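Local coordinates for 3-hydroxyisobutyrate dehydrogenase family protein (Geobacter sulfurreducens, PDB 3PDU), which probably reduces succinic semialdehyde to gamma-hydroxybutyrate with NADPH, as a member of the beta-hydroxyacid dehydrogenase family, at residues S95-T103 and V164-L172; N175-T183 and L255-F265. All coordinates share one frame; numbering follows the deposited sequence.

Interaction 1: residues S95-T103 and V164-L172. With NAP (NADP nicotinamide-adenine-dinucleotide phosphate), chain I.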
loop_
_atom_site.group_PDB
_atom_site.type_symbol
_atom_site.label_atom_id
_atom_site.label_comp_id
_atom_site.label_asym_id
_atom_site.label_seq_id
_atom_site.Cartn_x
_atom_site.Cartn_y
_atom_site.Cartn_z
ATOM N N SER A 95 -22.491 2.675 -19.885
ATOM C CA SER A 95 -21.737 1.754 -19.031
ATOM C C SER A 95 -20.424 2.388 -18.569
ATOM O O SER A 95 -19.802 3.144 -19.321
ATOM C CB SER A 95 -21.381 0.484 -19.824
ATOM O OG SER A 95 -22.501 -0.081 -20.476
ATOM N N THR A 96 -19.969 2.058 -17.359
ATOM C CA THR A 96 -18.642 2.507 -16.934
ATOM C C THR A 96 -17.590 1.532 -17.452
ATOM O O THR A 96 -17.524 0.397 -16.993
ATOM C CB THR A 96 -18.530 2.659 -15.402
ATOM O OG1 THR A 96 -19.441 3.675 -14.961
ATOM C CG2 THR A 96 -17.090 3.067 -14.985
ATOM N N VAL A 97 -16.792 1.985 -18.416
ATOM C CA VAL A 97 -15.767 1.168 -19.052
ATOM C C VAL A 97 -14.503 2.017 -19.210
ATOM O O VAL A 97 -14.506 3.218 -18.915
ATOM C CB VAL A 97 -16.221 0.656 -20.461
ATOM C CG1 VAL A 97 -17.462 -0.271 -20.358
ATOM C CG2 VAL A 97 -16.501 1.830 -21.404
ATOM N N ASP A 98 -13.423 1.407 -19.679
ATOM C CA ASP A 98 -12.203 2.164 -19.968
ATOM C C ASP A 98 -12.323 2.907 -21.298
ATOM O O ASP A 98 -13.170 2.571 -22.133
ATOM C CB ASP A 98 -11.012 1.216 -20.040
ATOM C CG ASP A 98 -11.176 0.174 -21.120
ATOM O OD1 ASP A 98 -11.985 -0.770 -20.938
ATOM O OD2 ASP A 98 -10.496 0.296 -22.156
ATOM N N ASP A 99 -11.449 3.894 -21.500
ATOM C CA ASP A 99 -11.450 4.710 -22.704
ATOM C C ASP A 99 -11.053 3.929 -23.956
ATOM O O ASP A 99 -11.458 4.285 -25.054
ATOM C CB ASP A 99 -10.571 5.968 -22.548
ATOM C CG ASP A 99 -9.152 5.659 -22.078
ATOM O OD1 ASP A 99 -8.943 4.663 -21.360
ATOM O OD2 ASP A 99 -8.238 6.445 -22.397
ATOM N N GLU A 100 -10.273 2.862 -23.807
ATOM C CA GLU A 100 -9.923 2.066 -24.986
ATOM C C GLU A 100 -11.137 1.292 -25.510
ATOM O O GLU A 100 -11.336 1.167 -26.721
ATOM C CB GLU A 100 -8.721 1.151 -24.706
ATOM C CG GLU A 100 -7.469 1.955 -24.334
ATOM C CD GLU A 100 -6.164 1.178 -24.480
ATOM O OE1 GLU A 100 -6.085 0.029 -24.000
ATOM O OE2 GLU A 100 -5.207 1.738 -25.057
ATOM N N THR A 101 -11.961 0.798 -24.593
ATOM C CA THR A 101 -13.204 0.113 -24.953
ATOM C C THR A 101 -14.212 1.054 -25.624
ATOM O O THR A 101 -14.742 0.750 -26.702
ATOM C CB THR A 101 -13.842 -0.571 -23.710
ATOM O OG1 THR A 101 -12.999 -1.643 -23.281
ATOM C CG2 THR A 101 -15.235 -1.130 -24.018
ATOM N N SER A 102 -14.486 2.196 -25.000
ATOM C CA SER A 102 -15.430 3.132 -25.593
ATOM C C SER A 102 -14.950 3.624 -26.971
ATOM O O SER A 102 -15.750 3.752 -27.893
ATOM C CB SER A 102 -15.770 4.290 -24.646
ATOM O OG SER A 102 -14.638 5.092 -24.383
ATOM N N THR A 103 -13.652 3.878 -27.110
ATOM C CA THR A 103 -13.115 4.301 -28.403
ATOM C C THR A 103 -13.328 3.228 -29.461
ATOM O O THR A 103 -13.755 3.531 -30.577
ATOM C CB THR A 103 -11.613 4.649 -28.333
ATOM O OG1 THR A 103 -11.436 5.818 -27.528
ATOM C CG2 THR A 103 -11.063 4.919 -29.727
ATOM N N VAL A 164 -14.523 11.057 -27.784
ATOM C CA VAL A 164 -14.753 9.788 -27.108
ATOM C C VAL A 164 -13.520 9.430 -26.294
ATOM O O VAL A 164 -12.379 9.581 -26.763
ATOM C CB VAL A 164 -15.070 8.651 -28.094
ATOM C CG1 VAL A 164 -15.215 7.328 -27.353
ATOM C CG2 VAL A 164 -16.341 8.964 -28.871
ATOM N N GLY A 165 -13.749 8.975 -25.068
ATOM C CA GLY A 165 -12.660 8.679 -24.155
ATOM C C GLY A 165 -12.590 9.627 -22.971
ATOM O O GLY A 165 -12.217 9.208 -21.880
ATOM N N GLN A 166 -12.929 10.902 -23.179
ATOM C CA GLN A 166 -12.859 11.894 -22.097
ATOM C C GLN A 166 -13.940 11.652 -21.052
ATOM O O GLN A 166 -13.732 11.900 -19.864
ATOM C CB GLN A 166 -12.982 13.324 -22.642
ATOM C CG GLN A 166 -11.824 13.736 -23.539
ATOM C CD GLN A 166 -10.500 13.680 -22.810
ATOM O OE1 GLN A 166 -10.160 14.594 -22.065
ATOM N NE2 GLN A 166 -9.751 12.595 -23.009
ATOM N N GLY A 167 -15.105 11.186 -21.501
ATOM C CA GLY A 167 -16.173 10.814 -20.587
ATOM C C GLY A 167 -15.748 9.645 -19.708
ATOM O O GLY A 167 -15.894 9.690 -18.489
ATOM N N ALA A 168 -15.209 8.593 -20.319
ATOM C CA ALA A 168 -14.748 7.449 -19.536
ATOM C C ALA A 168 -13.658 7.864 -18.549
ATOM O O ALA A 168 -13.653 7.433 -17.386
ATOM C CB ALA A 168 -14.233 6.336 -20.464
ATOM N N ARG A 169 -12.730 8.697 -19.012
ATOM C CA ARG A 169 -11.651 9.163 -18.147
ATOM C C ARG A 169 -12.173 9.960 -16.952
ATOM O O ARG A 169 -11.770 9.703 -15.812
ATOM C CB ARG A 169 -10.608 9.955 -18.939
ATOM C CG ARG A 169 -9.746 9.074 -19.854
ATOM C CD ARG A 169 -8.873 9.907 -20.804
ATOM N NE ARG A 169 -7.903 9.051 -21.488
ATOM C CZ ARG A 169 -6.825 9.500 -22.119
ATOM N NH1 ARG A 169 -6.590 10.804 -22.182
ATOM N NH2 ARG A 169 -5.992 8.643 -22.698
ATOM N N MET A 170 -13.079 10.910 -17.197
ATOM C CA MET A 170 -13.701 11.644 -16.101
ATOM C C MET A 170 -14.392 10.706 -15.103
ATOM O O MET A 170 -14.241 10.856 -13.886
ATOM C CB MET A 170 -14.717 12.667 -16.631
ATOM C CG MET A 170 -15.382 13.489 -15.532
ATOM S SD MET A 170 -14.255 14.649 -14.678
ATOM C CE MET A 170 -14.196 15.972 -15.891
ATOM N N LYS A 171 -15.174 9.759 -15.611
ATOM C CA LYS A 171 -15.891 8.815 -14.752
ATOM C C LYS A 171 -14.921 8.007 -13.892
ATOM O O LYS A 171 -15.129 7.833 -12.688
ATOM C CB LYS A 171 -16.760 7.877 -15.596
ATOM C CG LYS A 171 -17.410 6.726 -14.818
ATOM C CD LYS A 171 -18.360 7.243 -13.723
ATOM C CE LYS A 171 -18.937 6.097 -12.891
ATOM N NZ LYS A 171 -19.685 6.600 -11.698
ATOM N N LEU A 172 -13.861 7.503 -14.508
ATOM C CA LEU A 172 -12.893 6.702 -13.751
ATOM C C LEU A 172 -12.156 7.525 -12.670
ATOM O O LEU A 172 -11.858 7.026 -11.571
ATOM C CB LEU A 172 -11.915 6.009 -14.708
ATOM C CG LEU A 172 -12.549 4.889 -15.549
ATOM C CD1 LEU A 172 -11.519 4.273 -16.485
ATOM C CD2 LEU A 172 -13.193 3.806 -14.669
HETATM P PA NAP I . -25.774 -4.637 -12.533
HETATM O O1A NAP I . -24.790 -5.646 -12.105
HETATM O O2A NAP I . -26.992 -4.605 -11.706
HETATM O O5B NAP I . -26.155 -4.810 -14.072
HETATM C C5B NAP I . -25.242 -5.159 -15.079
HETATM C C4B NAP I . -26.023 -5.287 -16.387
HETATM O O4B NAP I . -25.139 -5.734 -17.407
HETATM C C3B NAP I . -27.153 -6.323 -16.315
HETATM O O3B NAP I . -28.183 -5.899 -17.190
HETATM C C2B NAP I . -26.505 -7.570 -16.896
HETATM O O2B NAP I . -27.366 -8.481 -17.531
HETATM C C1B NAP I . -25.631 -6.930 -17.953
HETATM N N9A NAP I . -24.521 -7.791 -18.373
HETATM C C8A NAP I . -23.429 -8.189 -17.651
HETATM N N7A NAP I . -22.666 -8.968 -18.463
HETATM C C5A NAP I . -23.247 -9.049 -19.676
HETATM C C6A NAP I . -22.889 -9.692 -20.852
HETATM N N6A NAP I . -21.755 -10.401 -20.920
HETATM N N1A NAP I . -23.722 -9.588 -21.941
HETATM C C2A NAP I . -24.887 -8.847 -21.875
HETATM N N3A NAP I . -25.234 -8.209 -20.703
HETATM C C4A NAP I . -24.422 -8.314 -19.627
HETATM O O3 NAP I . -24.973 -3.251 -12.527
HETATM P PN NAP I . -25.421 -1.719 -12.428
HETATM O O1N NAP I . -25.206 -1.279 -11.039
HETATM O O2N NAP I . -26.713 -1.553 -13.143
HETATM O O5D NAP I . -24.224 -1.112 -13.314
HETATM C C5D NAP I . -24.295 -0.953 -14.714
HETATM C C4D NAP I . -23.159 -0.011 -15.094
HETATM O O4D NAP I . -23.362 1.245 -14.478
HETATM C C3D NAP I . -21.825 -0.518 -14.557
HETATM O O3D NAP I . -20.813 -0.127 -15.473
HETATM C C2D NAP I . -21.624 0.248 -13.265
HETATM O O2D NAP I . -20.255 0.382 -12.912
HETATM C C1D NAP I . -22.244 1.575 -13.683
HETATM N N1N NAP I . -22.719 2.439 -12.602
HETATM C C2N NAP I . -23.361 1.919 -11.512
HETATM C C3N NAP I . -23.828 2.772 -10.507
HETATM C C7N NAP I . -24.569 2.234 -9.304
HETATM O O7N NAP I . -24.669 3.053 -8.179
HETATM N N7N NAP I . -25.095 1.006 -9.287
HETATM C C4N NAP I . -23.639 4.146 -10.637
HETATM C C5N NAP I . -23.002 4.670 -11.763
HETATM C C6N NAP I . -22.557 3.799 -12.750
HETATM P P2B NAP I . -27.987 -9.717 -16.705
HETATM O O1X NAP I . -28.257 -10.770 -17.740
HETATM O O2X NAP I . -26.990 -10.171 -15.661
HETATM O O3X NAP I . -29.247 -9.280 -16.018
#
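Asp99 and Gly165 bring the backbones closest, their CA atoms 4.4 Å apart, where helices 99-103 and 166-172 start and run nearly antiparallel at 153°. Asp99 meets Arg169 in a salt bridge: NE of Arg169 donates to Asp99 OD2 at 2.8 Å, reached from above the carboxylate plane, and NH2 adds a weak bond to the same oxygen. An arginine chain extended from CG to NE carries the guanidinium there, its plane turned 54° from the carboxylate; Asp99 OD1 forms a second salt bridge with Arg250, while Arg169 NH1 reaches Cys195 O of a second subunit. Ala168 CB sits 3.5 Å from Val97 O, and Val164 CG1 rests 3.7 Å from Ser102 O. Glu118 ties both sides together, binding Ser102 OG and the amides of Gly165 and Ala168. Toward the cofactor, Leu172 CD2 packs 4.0 Å from Thr96 CG2. Thr96 N donates to ribose O3D of NADP (3.0 Å), and Lys171 NZ, bonded to Val121 O and Asn175 OD1, lies 3.8 Å from C5N of the nicotinamide ring. Such a loop after a strand, meeting the long interdomain helix beside the nicotinamide riboside, is characteristic of the Rossmann-type cofactor site of beta-hydroxyacid dehydrogenases.

Interaction 2: residues N175-T183 and L255-F265; sequences NMIMGQMMT and LHGAATANESF
Met176 and Ala258, Gln180 and Ala261, and Thr183 and Phe265 join two helices of the helical C-terminal domain, crossing at 64° with axes 9.3 Å apart. The apolar contacts begin with Met176, whose CG lies anti to the backbone N (chi1 176°) and whose thioether reaches across to the other helix: SD is 3.5 Å from Ala258 CB and 3.9 Å from Leu255 CD1. In the middle, Ala261 CB meets Gln180 CG at 4.0 Å and Thr183 OG1 at 3.9 Å.

The polar side chain of Gln180 packs against backbone: extended beyond CG, it lays its amide along Ala258 and Gly257, which has no side chain. The amides of Gly257 and Ala258 are held by Glu187 of a second subunit, which also packs on Gln180, making this a meeting point of three helices. Replacing Gln180 by an alanine would remove the amide arm, and a gap would probably open beside Gly257 and Ala258, leaving Glu187 of the neighbouring subunit without the side chain packed on it.

The aromatic contact lies at the far end. Met182 CG approaches the edge of the Phe265 ring near CZ, and Thr183 CG2 reaches CE2 obliquely at 3.7 Å. The carbonyl O of Gly179 lies at the ring edge, in its plane, 3.7 Å from Phe265 CE2.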
loop_
_atom_site.group_PDB
_atom_site.type_symbol
_atom_site.label_atom_id
_atom_site.label_comp_id
_atom_site.label_asym_id
_atom_site.label_seq_id
_atom_site.Cartn_x
_atom_site.Cartn_y
_atom_site.Cartn_z
ATOM N N ASN A 175 -14.677 8.119 -9.806
ATOM C CA ASN A 175 -14.876 6.921 -8.984
ATOM C C ASN A 175 -13.642 6.431 -8.237
ATOM O O ASN A 175 -13.766 5.755 -7.215
ATOM C CB ASN A 175 -15.518 5.775 -9.774
ATOM C CG ASN A 175 -17.029 5.814 -9.683
ATOM O OD1 ASN A 175 -17.609 6.879 -9.474
ATOM N ND2 ASN A 175 -17.671 4.663 -9.824
ATOM N N MET A 176 -12.460 6.761 -8.750
ATOM C CA MET A 176 -11.229 6.425 -8.044
ATOM C C MET A 176 -11.192 7.195 -6.734
ATOM O O MET A 176 -10.825 6.653 -5.691
ATOM C CB MET A 176 -9.998 6.795 -8.872
ATOM C CG MET A 176 -8.696 6.548 -8.132
ATOM S SD MET A 176 -7.240 6.895 -9.150
ATOM C CE MET A 176 -7.300 8.686 -9.192
ATOM N N ILE A 177 -11.563 8.473 -6.792
ATOM C CA ILE A 177 -11.713 9.259 -5.570
ATOM C C ILE A 177 -12.760 8.604 -4.652
ATOM O O ILE A 177 -12.517 8.417 -3.463
ATOM C CB ILE A 177 -12.085 10.732 -5.879
ATOM C CG1 ILE A 177 -10.958 11.392 -6.686
ATOM C CG2 ILE A 177 -12.305 11.503 -4.584
ATOM C CD1 ILE A 177 -11.259 12.816 -7.146
ATOM N N MET A 178 -13.910 8.232 -5.203
ATOM C CA MET A 178 -14.970 7.642 -4.369
ATOM C C MET A 178 -14.531 6.348 -3.662
ATOM O O MET A 178 -14.870 6.116 -2.493
ATOM C CB MET A 178 -16.222 7.386 -5.209
ATOM C CG MET A 178 -17.452 7.003 -4.408
ATOM S SD MET A 178 -18.878 6.799 -5.514
ATOM C CE MET A 178 -18.462 5.243 -6.289
ATOM N N GLY A 179 -13.785 5.502 -4.365
ATOM C CA GLY A 179 -13.338 4.243 -3.779
ATOM C C GLY A 179 -12.399 4.477 -2.612
ATOM O O GLY A 179 -12.501 3.823 -1.578
ATOM N N GLN A 180 -11.474 5.420 -2.778
ATOM C CA GLN A 180 -10.556 5.755 -1.700
ATOM C C GLN A 180 -11.281 6.425 -0.529
ATOM O O GLN A 180 -10.916 6.219 0.636
ATOM C CB GLN A 180 -9.414 6.626 -2.217
ATOM C CG GLN A 180 -8.512 5.892 -3.223
ATOM C CD GLN A 180 -7.267 6.690 -3.581
ATOM O OE1 GLN A 180 -7.066 7.068 -4.734
ATOM N NE2 GLN A 180 -6.433 6.941 -2.594
ATOM N N MET A 181 -12.308 7.227 -0.817
ATOM C CA MET A 181 -13.108 7.807 0.271
ATOM C C MET A 181 -13.817 6.748 1.091
ATOM O O MET A 181 -13.957 6.884 2.319
ATOM C CB MET A 181 -14.138 8.811 -0.251
ATOM C CG MET A 181 -13.531 10.162 -0.611
ATOM S SD MET A 181 -14.793 11.282 -1.239
ATOM C CE MET A 181 -15.804 11.573 0.215
ATOM N N MET A 182 -14.282 5.695 0.421
ATOM C CA MET A 182 -15.013 4.638 1.125
ATOM C C MET A 182 -14.068 3.835 2.017
ATOM O O MET A 182 -14.419 3.499 3.157
ATOM C CB MET A 182 -15.746 3.712 0.150
ATOM C CG MET A 182 -16.616 2.650 0.852
ATOM S SD MET A 182 -18.039 3.393 1.679
ATOM C CE MET A 182 -17.731 2.858 3.361
ATOM N N THR A 183 -12.867 3.527 1.521
ATOM C CA THR A 183 -11.915 2.811 2.372
ATOM C C THR A 183 -11.421 3.709 3.513
ATOM O O THR A 183 -11.163 3.234 4.610
ATOM C CB THR A 183 -10.711 2.194 1.601
ATOM O OG1 THR A 183 -9.996 3.217 0.883
ATOM C CG2 THR A 183 -11.173 1.092 0.654
ATOM N N LEU A 255 -0.202 5.566 -8.769
ATOM C CA LEU A 255 -1.372 5.771 -7.918
ATOM C C LEU A 255 -1.309 4.854 -6.689
ATOM O O LEU A 255 -2.060 3.885 -6.586
ATOM C CB LEU A 255 -2.651 5.491 -8.712
ATOM C CG LEU A 255 -2.902 6.354 -9.957
ATOM C CD1 LEU A 255 -3.927 5.695 -10.892
ATOM C CD2 LEU A 255 -3.356 7.773 -9.555
ATOM N N HIS A 256 -0.404 5.145 -5.766
ATOM C CA HIS A 256 -0.268 4.297 -4.578
ATOM C C HIS A 256 -1.588 4.131 -3.817
ATOM O O HIS A 256 -1.942 3.019 -3.394
ATOM C CB HIS A 256 0.808 4.846 -3.642
ATOM C CG HIS A 256 2.203 4.466 -4.038
ATOM N ND1 HIS A 256 2.727 3.218 -3.788
ATOM C CD2 HIS A 256 3.175 5.162 -4.676
ATOM C CE1 HIS A 256 3.968 3.160 -4.247
ATOM N NE2 HIS A 256 4.265 4.327 -4.790
ATOM N N GLY A 257 -2.307 5.230 -3.621
ATOM C CA GLY A 257 -3.548 5.187 -2.852
ATOM C C GLY A 257 -4.628 4.353 -3.521
ATOM O O GLY A 257 -5.303 3.537 -2.876
ATOM N N ALA A 258 -4.795 4.562 -4.824
ATOM C CA ALA A 258 -5.790 3.838 -5.600
ATOM C C ALA A 258 -5.466 2.350 -5.662
ATOM O O ALA A 258 -6.355 1.507 -5.534
ATOM C CB ALA A 258 -5.890 4.415 -7.004
ATOM N N ALA A 259 -4.192 2.030 -5.864
ATOM C CA ALA A 259 -3.767 0.636 -5.910
ATOM C C ALA A 259 -4.052 -0.067 -4.588
ATOM O O ALA A 259 -4.539 -1.197 -4.571
ATOM C CB ALA A 259 -2.270 0.551 -6.244
ATOM N N THR A 260 -3.756 0.597 -3.475
ATOM C CA THR A 260 -4.057 0.018 -2.162
ATOM C C THR A 260 -5.561 -0.193 -1.978
ATOM O O THR A 260 -5.999 -1.243 -1.508
ATOM C CB THR A 260 -3.475 0.874 -1.016
ATOM O OG1 THR A 260 -2.044 0.834 -1.090
ATOM C CG2 THR A 260 -3.910 0.346 0.348
ATOM N N ALA A 261 -6.363 0.787 -2.373
ATOM C CA ALA A 261 -7.803 0.648 -2.208
ATOM C C ALA A 261 -8.329 -0.478 -3.103
ATOM O O ALA A 261 -9.193 -1.256 -2.691
ATOM C CB ALA A 261 -8.510 1.969 -2.517
ATOM N N ASN A 262 -7.800 -0.565 -4.322
ATOM C CA ASN A 262 -8.158 -1.651 -5.239
ATOM C C ASN A 262 -7.982 -3.031 -4.571
ATOM O O ASN A 262 -8.882 -3.882 -4.621
ATOM C CB ASN A 262 -7.308 -1.553 -6.519
ATOM C CG ASN A 262 -7.752 -2.527 -7.615
ATOM O OD1 ASN A 262 -8.924 -2.904 -7.700
ATOM N ND2 ASN A 262 -6.800 -2.924 -8.483
ATOM N N GLU A 263 -6.823 -3.261 -3.959
ATOM C CA GLU A 263 -6.588 -4.551 -3.296
ATOM C C GLU A 263 -7.509 -4.790 -2.098
ATOM O O GLU A 263 -7.909 -5.928 -1.844
ATOM C CB GLU A 263 -5.115 -4.733 -2.899
ATOM C CG GLU A 263 -4.149 -4.546 -4.064
ATOM C CD GLU A 263 -4.440 -5.466 -5.244
ATOM O OE1 GLU A 263 -4.548 -6.692 -5.033
ATOM O OE2 GLU A 263 -4.564 -4.961 -6.389
ATOM N N SER A 264 -7.861 -3.738 -1.361
ATOM C CA SER A 264 -8.805 -3.932 -0.257
ATOM C C SER A 264 -10.169 -4.367 -0.776
ATOM O O SER A 264 -10.825 -5.224 -0.178
ATOM C CB SER A 264 -8.939 -2.679 0.613
ATOM O OG SER A 264 -7.737 -2.462 1.331
ATOM N N PHE A 265 -10.598 -3.780 -1.888
ATOM C CA PHE A 265 -11.866 -4.196 -2.497
ATOM C C PHE A 265 -11.800 -5.620 -3.049
ATOM O O PHE A 265 -12.797 -6.345 -3.031
ATOM C CB PHE A 265 -12.328 -3.211 -3.570
ATOM C CG PHE A 265 -13.088 -2.048 -3.011
ATOM C CD1 PHE A 265 -14.420 -2.197 -2.647
ATOM C CD2 PHE A 265 -12.468 -0.824 -2.813
ATOM C CE1 PHE A 265 -15.129 -1.134 -2.111
ATOM C CE2 PHE A 265 -13.178 0.249 -2.279
ATOM C CZ PHE A 265 -14.506 0.087 -1.928
#

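Overall arrangement
From the N terminus, the chain builds five strands of the Rossmann-type sheet, the last being 90-93, before segment 95-103. Interaction 1 then closes a loop of 60 residues, which includes strands 115-122, 133-139 and 157-160, as the chain enters helix 166-194. Interaction 2 opens further along that same helix and closes a second, 71-residue loop, largely helical and without strands, at helix 256-270. The two loops follow in series, neither nesting nor crossing, and the centres of the two contacts lie about 18 Å apart. Helix 166-194 thus connects the cofactor domain to the helical domain. Helix 234-251 touches side chains of both contacts, and a second subunit reaches both as well.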